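Local coordinates for uncharacterized hypothetical protein (Bacteroides vulgatus, PDB 4FMR) that is of unknown function but probably binds DNA, pairing an HU/IHF-like domain with a C-terminal domain of Ig-like fold, at residues B[152-163]-B[191-202]. Residues are numbered along the deposited sequence; the frame is centred on the assembly and turned at random.
Sequences RNFTLFGKNLTV and VLNEPSRLIILL
N193 grips the backbone of V163 with both ends of its amide: V163 N donates to N193 OD1 at 2.7 Å, and N193 ND2 returns a bond to V163 O at 2.8 Å. Each donor lies on a lone pair in its acceptor's carbonyl plane, and V163 O sits 2° out of the N193 amide plane, keeping the pairing flat. With CG anti to the backbone N (chi1 -161°), the amide is carried across to V163. A leucine here would probably leave V163 N and O without these partners and the 160-163 loop less firmly held. Nearby, L161 N bonds P195 O at 2.8 Å, and L198 CG packs 3.9 Å from L161 CB. Strands 153-159 and 197-201 run antiparallel (163°); F154 with I200 and L156 with L198 are hydrogen-bonded pairs. On the face of T155, F157, R197 and I199, R197 CD lies 3.6 Å from F157 CE1, while R197 NH2 forms a salt bridge with E194 OE1 at 2.9 Å. L156, L198 and I200 point to the other face, against L213 and V215 of strand 209-217. I199 O accepts V191 N and, weakly, L192 N, marking a classic beta bulge in this Ig-like beta sandwich.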
# COMPACT_ATOMS: atom_id res chain seq x y z
N ARG B 152 -4.73 14.29 12.30
CA ARG B 152 -3.94 14.90 11.24
C ARG B 152 -4.85 15.44 10.12
O ARG B 152 -6.06 15.23 10.16
CB ARG B 152 -2.91 13.88 10.69
CG ARG B 152 -1.76 13.55 11.67
CD ARG B 152 -0.81 14.73 11.90
NE ARG B 152 0.27 14.42 12.84
CZ ARG B 152 1.44 13.89 12.49
NH1 ARG B 152 1.69 13.59 11.22
NH2 ARG B 152 2.36 13.65 13.41
N ASN B 153 -4.27 16.16 9.16
CA ASN B 153 -5.04 16.78 8.09
C ASN B 153 -5.39 15.86 6.94
O ASN B 153 -4.63 14.99 6.54
CB ASN B 153 -4.34 18.01 7.54
CG ASN B 153 -4.33 19.15 8.52
OD1 ASN B 153 -5.37 19.74 8.85
ND2 ASN B 153 -3.16 19.45 9.06
N PHE B 154 -6.56 16.12 6.38
CA PHE B 154 -7.09 15.41 5.24
C PHE B 154 -7.64 16.43 4.25
O PHE B 154 -8.26 17.41 4.67
CB PHE B 154 -8.17 14.40 5.69
CG PHE B 154 -8.49 13.42 4.59
CD1 PHE B 154 -7.67 12.33 4.34
CD2 PHE B 154 -9.59 13.63 3.75
CE1 PHE B 154 -7.94 11.45 3.29
CE2 PHE B 154 -9.86 12.75 2.69
CZ PHE B 154 -9.03 11.67 2.47
N THR B 155 -7.38 16.21 2.94
CA THR B 155 -7.89 17.09 1.88
C THR B 155 -8.94 16.36 1.03
O THR B 155 -8.67 15.28 0.52
CB THR B 155 -6.76 17.66 0.99
OG1 THR B 155 -5.81 18.33 1.80
CG2 THR B 155 -7.28 18.63 -0.05
N LEU B 156 -10.07 17.00 0.80
CA LEU B 156 -11.15 16.53 -0.05
C LEU B 156 -11.22 17.37 -1.31
O LEU B 156 -11.32 18.59 -1.21
CB LEU B 156 -12.50 16.59 0.69
CG LEU B 156 -12.64 15.71 1.90
CD1 LEU B 156 -13.59 16.32 2.90
CD2 LEU B 156 -13.04 14.32 1.49
N PHE B 157 -11.16 16.74 -2.49
CA PHE B 157 -11.28 17.45 -3.76
C PHE B 157 -12.65 17.14 -4.36
O PHE B 157 -13.13 16.02 -4.22
CB PHE B 157 -10.15 17.07 -4.73
CG PHE B 157 -8.76 17.31 -4.17
CD1 PHE B 157 -8.14 18.55 -4.30
CD2 PHE B 157 -8.06 16.29 -3.53
CE1 PHE B 157 -6.85 18.76 -3.82
CE2 PHE B 157 -6.78 16.50 -3.04
CZ PHE B 157 -6.17 17.73 -3.20
N GLY B 158 -13.28 18.12 -4.98
CA GLY B 158 -14.58 17.87 -5.59
C GLY B 158 -15.22 19.08 -6.22
O GLY B 158 -14.54 19.93 -6.80
N LYS B 159 -16.57 19.12 -6.14
CA LYS B 159 -17.40 20.18 -6.71
C LYS B 159 -18.37 20.72 -5.69
O LYS B 159 -19.10 19.94 -5.05
CB LYS B 159 -18.17 19.70 -7.96
CG LYS B 159 -17.31 19.43 -9.19
CD LYS B 159 -16.90 20.67 -9.95
CE LYS B 159 -16.02 20.30 -11.12
NZ LYS B 159 -15.70 21.48 -11.98
N ASN B 160 -18.35 22.06 -5.53
CA ASN B 160 -19.20 22.88 -4.65
C ASN B 160 -19.29 22.30 -3.23
O ASN B 160 -20.37 22.15 -2.68
CB ASN B 160 -20.59 23.03 -5.28
CG ASN B 160 -20.53 23.81 -6.56
OD1 ASN B 160 -20.10 24.97 -6.59
ND2 ASN B 160 -20.90 23.16 -7.65
N LEU B 161 -18.12 22.05 -2.64
CA LEU B 161 -17.96 21.44 -1.32
C LEU B 161 -17.94 22.48 -0.17
O LEU B 161 -17.97 22.05 0.98
CB LEU B 161 -16.66 20.60 -1.28
CG LEU B 161 -16.62 19.32 -2.13
CD1 LEU B 161 -15.32 18.54 -1.89
CD2 LEU B 161 -17.79 18.39 -1.80
N THR B 162 -17.90 23.81 -0.48
CA THR B 162 -17.84 24.90 0.51
C THR B 162 -18.89 24.69 1.60
O THR B 162 -20.07 24.53 1.29
CB THR B 162 -18.02 26.29 -0.14
OG1 THR B 162 -17.07 26.46 -1.18
CG2 THR B 162 -17.86 27.45 0.85
N VAL B 163 -18.45 24.67 2.87
CA VAL B 163 -19.36 24.52 4.01
C VAL B 163 -19.91 25.93 4.35
O VAL B 163 -19.15 26.82 4.71
CB VAL B 163 -18.66 23.81 5.21
CG1 VAL B 163 -19.56 23.82 6.45
CG2 VAL B 163 -18.27 22.37 4.85
N VAL B 191 -10.04 24.00 7.74
CA VAL B 191 -8.92 24.93 7.57
C VAL B 191 -8.99 25.67 6.21
O VAL B 191 -8.63 26.84 6.14
CB VAL B 191 -7.60 24.13 7.71
CG1 VAL B 191 -6.38 25.04 7.60
CG2 VAL B 191 -7.60 23.39 9.03
N LEU B 192 -9.39 24.96 5.15
CA LEU B 192 -9.56 25.51 3.80
C LEU B 192 -10.95 25.13 3.36
O LEU B 192 -11.31 23.95 3.41
CB LEU B 192 -8.46 25.03 2.81
CG LEU B 192 -8.49 25.69 1.40
CD1 LEU B 192 -8.36 27.21 1.47
CD2 LEU B 192 -7.42 25.13 0.50
N ASN B 193 -11.77 26.14 3.05
CA ASN B 193 -13.19 25.97 2.71
C ASN B 193 -13.52 26.47 1.28
O ASN B 193 -14.30 27.41 1.11
CB ASN B 193 -14.05 26.71 3.76
CG ASN B 193 -15.49 26.26 3.80
OD1 ASN B 193 -15.82 25.19 3.30
ND2 ASN B 193 -16.38 27.05 4.41
N GLU B 194 -12.92 25.85 0.27
CA GLU B 194 -13.13 26.23 -1.13
C GLU B 194 -14.12 25.27 -1.85
O GLU B 194 -14.26 24.12 -1.40
CB GLU B 194 -11.78 26.24 -1.87
CG GLU B 194 -10.82 27.35 -1.43
CD GLU B 194 -9.45 27.34 -2.09
OE1 GLU B 194 -8.98 26.26 -2.54
OE2 GLU B 194 -8.82 28.41 -2.09
N PRO B 195 -14.80 25.72 -2.95
CA PRO B 195 -15.75 24.83 -3.65
C PRO B 195 -15.12 23.53 -4.17
O PRO B 195 -15.72 22.46 -3.99
CB PRO B 195 -16.26 25.68 -4.82
CG PRO B 195 -16.01 27.08 -4.42
CD PRO B 195 -14.77 27.07 -3.58
N SER B 196 -13.89 23.60 -4.74
CA SER B 196 -13.23 22.42 -5.31
C SER B 196 -12.32 21.67 -4.33
O SER B 196 -11.82 20.59 -4.69
CB SER B 196 -12.40 22.83 -6.53
OG SER B 196 -13.23 23.16 -7.63
N ARG B 197 -12.11 22.21 -3.11
CA ARG B 197 -11.19 21.59 -2.15
C ARG B 197 -11.44 22.02 -0.69
O ARG B 197 -11.46 23.22 -0.36
CB ARG B 197 -9.75 21.98 -2.55
CG ARG B 197 -8.64 21.60 -1.59
CD ARG B 197 -7.30 21.99 -2.19
NE ARG B 197 -7.26 23.42 -2.50
CZ ARG B 197 -6.23 24.04 -3.05
NH1 ARG B 197 -5.14 23.37 -3.38
NH2 ARG B 197 -6.29 25.34 -3.29
N LEU B 198 -11.58 21.02 0.17
CA LEU B 198 -11.67 21.21 1.62
C LEU B 198 -10.46 20.62 2.30
O LEU B 198 -10.11 19.48 2.02
CB LEU B 198 -12.93 20.57 2.26
CG LEU B 198 -14.32 21.00 1.82
CD1 LEU B 198 -15.37 20.15 2.54
CD2 LEU B 198 -14.55 22.49 2.04
N ILE B 199 -9.88 21.36 3.24
CA ILE B 199 -8.82 20.86 4.10
C ILE B 199 -9.40 20.80 5.51
O ILE B 199 -9.91 21.81 6.03
CB ILE B 199 -7.46 21.61 4.04
CG1 ILE B 199 -6.93 21.63 2.58
CG2 ILE B 199 -6.44 20.92 4.99
CD1 ILE B 199 -5.67 22.43 2.32
N ILE B 200 -9.38 19.62 6.10
CA ILE B 200 -9.92 19.45 7.45
C ILE B 200 -8.84 18.90 8.35
O ILE B 200 -7.88 18.32 7.87
CB ILE B 200 -11.22 18.55 7.48
CG1 ILE B 200 -10.95 17.10 7.01
CG2 ILE B 200 -12.37 19.21 6.70
CD1 ILE B 200 -12.03 16.05 7.28
N LEU B 201 -9.01 19.09 9.66
CA LEU B 201 -8.19 18.47 10.71
C LEU B 201 -9.04 17.38 11.32
O LEU B 201 -10.12 17.67 11.78
CB LEU B 201 -7.70 19.46 11.79
CG LEU B 201 -6.77 18.82 12.88
CD1 LEU B 201 -5.51 18.22 12.28
CD2 LEU B 201 -6.35 19.84 13.91
N LEU B 202 -8.60 16.14 11.25
CA LEU B 202 -9.39 15.03 11.82
C LEU B 202 -9.20 14.93 13.33
O LEU B 202 -8.07 15.02 13.77
CB LEU B 202 -8.99 13.69 11.15
CG LEU B 202 -9.37 13.49 9.68
CD1 LEU B 202 -8.63 12.30 9.09
CD2 LEU B 202 -10.87 13.34 9.51
O HOH W 1 -16.02 23.48 -7.35